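2-hydroxychromene-2-carboxylate isomerase (Pseudomonas putida, PDB 2IMF) catalyses the reversible glutathione-dependent isomerisation of 2-hydroxychromene-2-carboxylate to trans-O-hydroxybenzylidenepyruvate in naphthalene degradation and is a kappa class glutathione transferase. Local coordinates at the interface of chains A and B. Numbering follows the deposited sequence. Chains: chain A/B, 2-hydroxychromene-2-carboxylate isomerase.

Contact 1: the interface of chains A and B. Residues chain A 178-179, 182-183, 185-186; chain B 62, 66, 69-70, 73, 182.
This is the part of the dimer interface of a kappa class glutathione transferase where helix 57-74 of chain B packs on strand 176-179 and the start of helix 184-198 of chain A.

Charged bonds centre on A:Arg183, whose chain bends at chi2 (-60°). It holds B:Asp66 side-on. A:Arg183 NE reaches B:Asp66 OD1 at 2.8 Å, from above the carboxylate plane, and A:Arg183 NH2 reaches the syn lone pair of B:Asp66 OD2 at 2.9 Å. A:Arg183 NH1 and NH2 both grip B:Asp182 OD2 end-on, A:Arg183 NH1 at 2.8 Å on its anti lone pair. NH1 also bonds A:Asp182 O. OD2 of A:Asp182 and OD2 of B:Asp182 are 3.0 Å apart, a close pair that would probably repel unless one carboxylate carries a proton; the A:Arg183 guanidinium beside it may ease the repulsion.

One neutral bond is nearly straight: the backbone N of A:Trp179 gives to the phenol OH of B:Tyr62 at 3.0 Å (164°). Water 1 also touches this OH.

Rings and methyls fill the rest. B:Trp70 turns its edge to the face of the A:Arg183 guanidinium. A:Met186 CE sits over the five-membered ring of B:Trp70, 3.8 Å from its centroid. A:Phe185 meets the six-membered ring edge-to-face. The B:Arg69 guanidinium lies over A:Trp178 near NE1, planes 29° apart.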
loop_
_atom_site.group_PDB
_atom_site.type_symbol
_atom_site.label_atom_id
_atom_site.label_comp_id
_atom_site.label_asym_id
_atom_site.label_seq_id
_atom_site.Cartn_x
_atom_site.Cartn_y
_atom_site.Cartn_z
ATOM N N TRP A 178 11.008 -1.590 5.207
ATOM C CA TRP A 178 9.695 -1.824 4.555
ATOM C C TRP A 178 8.635 -1.089 5.320
ATOM O O TRP A 178 8.613 -1.120 6.542
ATOM C CB TRP A 178 9.386 -3.312 4.492
ATOM C CG TRP A 178 10.382 -4.211 3.740
ATOM C CD1 TRP A 178 10.425 -4.424 2.430
ATOM C CD2 TRP A 178 11.547 -4.826 4.316
ATOM N NE1 TRP A 178 11.528 -5.256 2.108
ATOM C CE2 TRP A 178 12.205 -5.498 3.271
ATOM C CE3 TRP A 178 12.054 -4.895 5.607
ATOM C CZ2 TRP A 178 13.381 -6.233 3.459
ATOM C CZ3 TRP A 178 13.242 -5.668 5.800
ATOM C CH2 TRP A 178 13.855 -6.335 4.737
ATOM N N TRP A 179 7.694 -0.560 4.551
ATOM C CA TRP A 179 6.556 0.113 5.154
ATOM C C TRP A 179 5.298 -0.613 4.760
ATOM O O TRP A 179 5.065 -0.840 3.563
ATOM C CB TRP A 179 6.471 1.526 4.653
ATOM C CG TRP A 179 5.183 2.243 4.988
ATOM C CD1 TRP A 179 4.686 2.553 6.204
ATOM C CD2 TRP A 179 4.288 2.810 4.018
ATOM N NE1 TRP A 179 3.502 3.273 6.058
ATOM C CE2 TRP A 179 3.267 3.477 4.727
ATOM C CE3 TRP A 179 4.315 2.915 2.628
ATOM C CZ2 TRP A 179 2.238 4.186 4.080
ATOM C CZ3 TRP A 179 3.266 3.607 1.966
ATOM C CH2 TRP A 179 2.255 4.230 2.703
ATOM N N ASP A 182 1.514 -5.079 4.446
ATOM C CA ASP A 182 1.560 -5.759 3.147
ATOM C C ASP A 182 2.959 -5.790 2.546
ATOM O O ASP A 182 3.090 -6.152 1.374
ATOM C CB ASP A 182 0.601 -5.098 2.181
ATOM C CG ASP A 182 0.871 -3.623 1.988
ATOM O OD1 ASP A 182 1.874 -3.110 2.548
ATOM O OD2 ASP A 182 0.114 -2.961 1.241
ATOM N N ARG A 183 3.987 -5.486 3.328
ATOM C CA ARG A 183 5.372 -5.748 2.887
ATOM C C ARG A 183 6.072 -6.720 3.841
ATOM O O ARG A 183 7.274 -6.965 3.697
ATOM C CB ARG A 183 6.120 -4.425 2.792
ATOM C CG ARG A 183 5.621 -3.573 1.640
ATOM C CD ARG A 183 5.748 -4.191 0.256
ATOM N NE ARG A 183 5.342 -3.250 -0.823
ATOM C CZ ARG A 183 4.060 -3.024 -1.117
ATOM N NH1 ARG A 183 3.104 -3.774 -0.568
ATOM N NH2 ARG A 183 3.814 -2.131 -2.057
ATOM N N PHE A 185 5.824 -9.725 3.814
ATOM C CA PHE A 185 6.278 -10.927 3.068
ATOM C C PHE A 185 7.691 -10.686 2.589
ATOM O O PHE A 185 8.518 -11.653 2.501
ATOM C CB PHE A 185 5.357 -11.305 1.917
ATOM C CG PHE A 185 5.502 -10.438 0.690
ATOM C CD1 PHE A 185 4.762 -9.259 0.536
ATOM C CD2 PHE A 185 6.325 -10.844 -0.341
ATOM C CE1 PHE A 185 4.917 -8.484 -0.640
ATOM C CE2 PHE A 185 6.489 -10.113 -1.483
ATOM C CZ PHE A 185 5.779 -8.902 -1.660
ATOM N N MET A 186 8.057 -9.421 2.339
ATOM C CA MET A 186 9.429 -9.200 1.880
ATOM C C MET A 186 10.397 -9.269 3.021
ATOM O O MET A 186 11.567 -9.750 2.854
ATOM C CB MET A 186 9.548 -7.818 1.235
ATOM C CG MET A 186 8.764 -7.682 -0.062
ATOM S SD MET A 186 8.978 -5.979 -0.671
ATOM C CE MET A 186 8.094 -5.991 -2.207
ATOM N N TYR B 62 11.716 6.085 -0.660
ATOM C CA TYR B 62 11.328 4.705 -0.319
ATOM C C TYR B 62 10.468 4.052 -1.437
ATOM O O TYR B 62 10.671 2.856 -1.721
ATOM C CB TYR B 62 10.484 4.737 0.990
ATOM C CG TYR B 62 9.766 3.420 1.215
ATOM C CD1 TYR B 62 10.440 2.280 1.680
ATOM C CD2 TYR B 62 8.419 3.253 0.808
ATOM C CE1 TYR B 62 9.775 1.080 1.863
ATOM C CE2 TYR B 62 7.804 2.029 0.946
ATOM C CZ TYR B 62 8.464 0.998 1.502
ATOM O OH TYR B 62 7.857 -0.219 1.599
ATOM N N ASP B 66 10.743 0.361 -3.192
ATOM C CA ASP B 66 9.642 -0.598 -3.286
ATOM C C ASP B 66 9.430 -0.984 -4.734
ATOM O O ASP B 66 9.275 -2.175 -5.082
ATOM C CB ASP B 66 8.380 0.082 -2.714
ATOM C CG ASP B 66 7.251 -0.902 -2.507
ATOM O OD1 ASP B 66 7.449 -2.095 -2.174
ATOM O OD2 ASP B 66 6.098 -0.534 -2.842
ATOM N N ARG B 69 12.014 -3.317 -5.904
ATOM C CA ARG B 69 11.821 -4.645 -5.330
ATOM C C ARG B 69 10.789 -5.398 -6.118
ATOM O O ARG B 69 10.939 -6.568 -6.451
ATOM C CB ARG B 69 11.421 -4.557 -3.840
ATOM C CG ARG B 69 12.561 -4.173 -2.949
ATOM C CD ARG B 69 11.974 -3.628 -1.613
ATOM N NE ARG B 69 13.124 -3.422 -0.733
ATOM C CZ ARG B 69 13.086 -2.628 0.334
ATOM N NH1 ARG B 69 11.939 -2.076 0.723
ATOM N NH2 ARG B 69 14.144 -2.464 1.119
ATOM N N TRP B 70 9.673 -4.782 -6.481
ATOM C CA TRP B 70 8.691 -5.483 -7.257
ATOM C C TRP B 70 9.136 -5.775 -8.689
ATOM O O TRP B 70 8.781 -6.823 -9.221
ATOM C CB TRP B 70 7.391 -4.635 -7.332
ATOM C CG TRP B 70 6.584 -4.672 -6.046
ATOM C CD1 TRP B 70 6.605 -3.722 -5.054
ATOM C CD2 TRP B 70 5.707 -5.681 -5.613
ATOM N NE1 TRP B 70 5.746 -4.081 -4.048
ATOM C CE2 TRP B 70 5.190 -5.305 -4.351
ATOM C CE3 TRP B 70 5.310 -6.906 -6.165
ATOM C CZ2 TRP B 70 4.255 -6.121 -3.654
ATOM C CZ3 TRP B 70 4.381 -7.677 -5.495
ATOM C CH2 TRP B 70 3.893 -7.293 -4.244
ATOM N N LEU B 73 11.110 -8.840 -8.475
ATOM C CA LEU B 73 10.258 -10.006 -8.314
ATOM C C LEU B 73 9.652 -10.403 -9.603
ATOM O O LEU B 73 9.465 -11.590 -9.891
ATOM C CB LEU B 73 9.172 -9.787 -7.262
ATOM C CG LEU B 73 9.641 -9.677 -5.802
ATOM C CD1 LEU B 73 8.435 -9.296 -4.928
ATOM C CD2 LEU B 73 10.297 -10.985 -5.289
ATOM N N ASP B 182 -0.023 -4.558 -5.204
ATOM C CA ASP B 182 0.168 -5.411 -4.026
ATOM C C ASP B 182 -1.142 -5.951 -3.470
ATOM O O ASP B 182 -1.130 -6.511 -2.370
ATOM C CB ASP B 182 0.907 -4.647 -2.948
ATOM C CG ASP B 182 0.211 -3.369 -2.538
ATOM O OD1 ASP B 182 -0.912 -3.102 -3.037
ATOM O OD2 ASP B 182 0.752 -2.632 -1.681
HETATM O O HOH W 1 5.525 -0.187 0.375
#

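Contact 2: the interface of chains A and B. Residues chain A 47, 49-51; chain B 47, 49-51.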
loop_
_atom_site.group_PDB
_atom_site.type_symbol
_atom_site.label_atom_id
_atom_site.label_comp_id
_atom_site.label_asym_id
_atom_site.label_seq_id
_atom_site.Cartn_x
_atom_site.Cartn_y
_atom_site.Cartn_z
ATOM N N GLY A 47 6.626 16.631 5.364
ATOM C CA GLY A 47 5.793 17.539 4.537
ATOM C C GLY A 47 4.434 16.962 4.162
ATOM O O GLY A 47 3.765 17.484 3.285
ATOM N N VAL A 49 1.180 16.952 4.722
ATOM C CA VAL A 49 0.250 17.783 5.436
ATOM C C VAL A 49 -1.123 17.818 4.821
ATOM O O VAL A 49 -2.031 18.482 5.381
ATOM C CB VAL A 49 0.723 19.266 5.478
ATOM C CG1 VAL A 49 1.990 19.399 6.277
ATOM C CG2 VAL A 49 0.900 19.775 4.085
ATOM N N GLY A 50 -1.313 17.104 3.700
ATOM C CA GLY A 50 -2.662 17.084 3.078
ATOM C C GLY A 50 -3.686 16.334 3.921
ATOM O O GLY A 50 -3.333 15.787 4.975
ATOM N N PRO A 51 -4.974 16.294 3.471
ATOM C CA PRO A 51 -5.942 15.496 4.212
ATOM C C PRO A 51 -5.432 14.059 4.281
ATOM O O PRO A 51 -4.819 13.595 3.294
ATOM C CB PRO A 51 -7.238 15.580 3.381
ATOM C CG PRO A 51 -6.816 16.064 2.063
ATOM C CD PRO A 51 -5.581 16.931 2.291
ATOM N N GLY B 47 -11.442 14.486 -2.916
ATOM C CA GLY B 47 -10.901 15.465 -1.941
ATOM C C GLY B 47 -9.423 15.273 -1.626
ATOM O O GLY B 47 -8.921 15.831 -0.665
ATOM N N VAL B 49 -6.331 16.327 -2.104
ATOM C CA VAL B 49 -5.710 17.498 -2.660
ATOM C C VAL B 49 -4.398 17.849 -2.015
ATOM O O VAL B 49 -3.744 18.833 -2.446
ATOM C CB VAL B 49 -6.608 18.758 -2.487
ATOM C CG1 VAL B 49 -7.875 18.625 -3.285
ATOM C CG2 VAL B 49 -6.896 18.971 -1.037
ATOM N N GLY B 50 -3.975 17.062 -1.013
ATOM C CA GLY B 50 -2.668 17.354 -0.369
ATOM C C GLY B 50 -1.486 17.085 -1.292
ATOM O O GLY B 50 -1.683 16.625 -2.425
ATOM N N PRO B 51 -0.235 17.365 -0.823
ATOM C CA PRO B 51 0.910 17.018 -1.655
ATOM C C PRO B 51 0.854 15.522 -1.954
ATOM O O PRO B 51 0.432 14.750 -1.064
ATOM C CB PRO B 51 2.139 17.360 -0.790
ATOM C CG PRO B 51 1.624 17.487 0.577
ATOM C CD PRO B 51 0.180 17.967 0.455
HETATM O O HOH W 2 0.027 15.426 2.085
HETATM O O HOH W 3 -4.711 14.834 0.295
#
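Two identical loops meet at the two-fold axis of the kappa class dimer. Each is the turn from Gly47 to Pro51, which follows helix 39-46. The contact is small and is made mostly by backbone and proline carbons.

A:Pro51 shows how it works. From CB the ring runs to CG of A:Pro51, which points at the backbone carbonyl O of B:Gly47, 3.5 Å away. The ring closes through CD of A:Pro51, which lies 3.7 Å from the backbone N of B:Gly50 and also packs against its CA. The CG2 methyl of B:Val49 comes up to the same CD of A:Pro51 at 4.1 Å, the two side chains crossing at about a right angle. In B:Val49 that methyl stands between the backbone N and the carbonyl carbon, with CG1 anti to the carbonyl carbon (chi1 -65°). B:Pro51 makes the same contacts with chain A.

At the centre CA of A:Gly50 faces CA of B:Gly50 at 3.5 Å, so the two backbones themselves touch at the axis.

The loops share no direct polar bond among the residues described here; water links them. Water 2 joins the N of A:Gly50 to the carbonyl O of B:Pro51. Water 3 makes the twin bridge, 2.7 Å from the N of B:Gly50 and 3.2 Å from the carbonyl O of A:Pro51.

Contact 3: the interface of chains A and B. Residues chain A 46-48, 164, 166, 179; chain B 56, 58-59.
This is a mainly apolar part of the subunit interface with bridging waters. It anchors the start of helix 57-74 of chain B on chain A, beside the glutathione pocket of this kappa class transferase.

A:Ile46, the last residue of helix 39-46, supplies both of its branches. Its CG1 takes the crowded position between the backbone N and the carbonyl carbon (chi1 64°). A:Ile46 CG2 then meets CB of B:Val58 at 3.6 Å, while CD1 reaches CB of B:Lys59. The leucine B:Leu56 spreads its methyls: CD2 lies 3.4 Å from the carbonyl O of A:Gly47, and CD1 touches CB of A:Asn48.

B:Lys59 works through its carbon chain. CG is anti to the backbone N (chi1 -170°), and the chain stays extended from there. B:Lys59 CG stands over one face of A:Phe166, 3.9 Å from the ring centroid. B:Lys59 CE goes on to CH2 of A:Trp179, at 3.9 Å. Within chain A, the CE1 edge of A:Phe166 rests on the indole face of A:Trp179. An alanine at B:Lys59 would remove the carbons beyond CB and would probably loosen the packing on A:Phe166 and A:Trp179.

Water serves the polar backbone groups. Water 5 takes the N-H of B:Val58 at 2.8 Å and also meets A:Ile46 O. Water 4 joins A:Lys164 O, at 2.8 Å, to B:Val58 O.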
loop_
_atom_site.group_PDB
_atom_site.type_symbol
_atom_site.label_atom_id
_atom_site.label_comp_id
_atom_site.label_asym_id
_atom_site.label_seq_id
_atom_site.Cartn_x
_atom_site.Cartn_y
_atom_site.Cartn_z
ATOM N N ILE A 46 7.943 15.195 7.161
ATOM C CA ILE A 46 8.366 15.024 5.772
ATOM C C ILE A 46 7.528 15.836 4.812
ATOM O O ILE A 46 7.685 15.706 3.592
ATOM C CB ILE A 46 8.389 13.551 5.224
ATOM C CG1 ILE A 46 6.971 12.954 5.193
ATOM C CG2 ILE A 46 9.456 12.673 5.922
ATOM C CD1 ILE A 46 6.813 12.020 4.003
ATOM N N GLY A 47 6.626 16.631 5.364
ATOM C CA GLY A 47 5.793 17.539 4.537
ATOM C C GLY A 47 4.434 16.962 4.162
ATOM O O GLY A 47 3.765 17.484 3.285
ATOM N N ASN A 48 4.065 15.846 4.806
ATOM C CA ASN A 48 2.791 15.187 4.450
ATOM C C ASN A 48 1.666 15.820 5.242
ATOM O O ASN A 48 1.255 15.313 6.288
ATOM C CB ASN A 48 2.884 13.698 4.764
ATOM C CG ASN A 48 1.712 12.948 4.212
ATOM O OD1 ASN A 48 0.740 13.544 3.662
ATOM N ND2 ASN A 48 1.756 11.626 4.363
ATOM N N LYS A 164 14.526 8.029 8.545
ATOM C CA LYS A 164 13.768 8.157 7.291
ATOM C C LYS A 164 12.436 7.433 7.363
ATOM O O LYS A 164 11.832 7.127 6.337
ATOM C CB LYS A 164 14.602 7.742 6.078
ATOM C CG LYS A 164 15.859 8.649 5.953
ATOM C CD LYS A 164 16.462 8.748 4.556
ATOM C CE LYS A 164 17.988 9.020 4.672
ATOM N NZ LYS A 164 18.299 10.356 5.336
ATOM N N PHE A 166 8.641 7.450 7.596
ATOM C CA PHE A 166 7.593 8.448 7.245
ATOM C C PHE A 166 6.169 7.971 7.622
ATOM O O PHE A 166 5.220 8.750 7.514
ATOM C CB PHE A 166 7.652 8.765 5.733
ATOM C CG PHE A 166 7.419 7.533 4.882
ATOM C CD1 PHE A 166 6.094 7.079 4.635
ATOM C CD2 PHE A 166 8.517 6.788 4.370
ATOM C CE1 PHE A 166 5.879 5.897 3.966
ATOM C CE2 PHE A 166 8.268 5.612 3.688
ATOM C CZ PHE A 166 6.940 5.181 3.445
ATOM N N TRP A 179 7.694 -0.560 4.551
ATOM C CA TRP A 179 6.556 0.113 5.154
ATOM C C TRP A 179 5.298 -0.613 4.760
ATOM O O TRP A 179 5.065 -0.840 3.563
ATOM C CB TRP A 179 6.471 1.526 4.653
ATOM C CG TRP A 179 5.183 2.243 4.988
ATOM C CD1 TRP A 179 4.686 2.553 6.204
ATOM C CD2 TRP A 179 4.288 2.810 4.018
ATOM N NE1 TRP A 179 3.502 3.273 6.058
ATOM C CE2 TRP A 179 3.267 3.477 4.727
ATOM C CE3 TRP A 179 4.315 2.915 2.628
ATOM C CZ2 TRP A 179 2.238 4.186 4.080
ATOM C CZ3 TRP A 179 3.266 3.607 1.966
ATOM C CH2 TRP A 179 2.255 4.230 2.703
ATOM N N LEU B 56 6.933 14.352 -2.096
ATOM C CA LEU B 56 7.441 14.163 -0.721
ATOM C C LEU B 56 8.708 13.335 -0.783
ATOM O O LEU B 56 8.632 12.123 -0.863
ATOM C CB LEU B 56 6.403 13.435 0.143
ATOM C CG LEU B 56 5.041 14.146 0.259
ATOM C CD1 LEU B 56 4.009 13.283 0.992
ATOM C CD2 LEU B 56 5.300 15.407 1.015
ATOM N N VAL B 58 11.278 12.216 0.988
ATOM C CA VAL B 58 11.606 11.066 1.814
ATOM C C VAL B 58 10.718 9.861 1.502
ATOM O O VAL B 58 11.209 8.734 1.418
ATOM C CB VAL B 58 11.512 11.376 3.290
ATOM C CG1 VAL B 58 11.579 10.128 4.198
ATOM C CG2 VAL B 58 12.672 12.269 3.657
ATOM N N LYS B 59 9.432 10.066 1.297
ATOM C CA LYS B 59 8.536 8.919 0.915
ATOM C C LYS B 59 8.814 8.422 -0.520
ATOM O O LYS B 59 8.834 7.206 -0.777
ATOM C CB LYS B 59 7.071 9.410 1.062
ATOM C CG LYS B 59 6.074 8.243 0.927
ATOM C CD LYS B 59 4.700 8.597 1.422
ATOM C CE LYS B 59 3.749 7.443 1.073
ATOM N NZ LYS B 59 2.316 7.935 1.400
HETATM O O HOH W 4 12.132 6.679 3.587
HETATM O O HOH W 5 10.416 14.542 2.389
#

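The contacts run along one dimer interface. Contacts 1 and 3 have twins with the chains exchanged, while contact 2 is its own twin at the two-fold axis. Contact 1 and contact 2 have C-alpha centres about 24 Å apart. Contact 3 lies between, about 16 Å from contact 1 and 13 Å from contact 2. It shares A:Trp179 with contact 1 and A:Gly47 with contact 2. Helix 57-74 of chain B starts in contact 3 and continues into contact 1. A:Trp179, A:Asp182, A:Asn48 and A:Phe166 also belong to the glutathione pocket, so dimer packing probably helps shape that site.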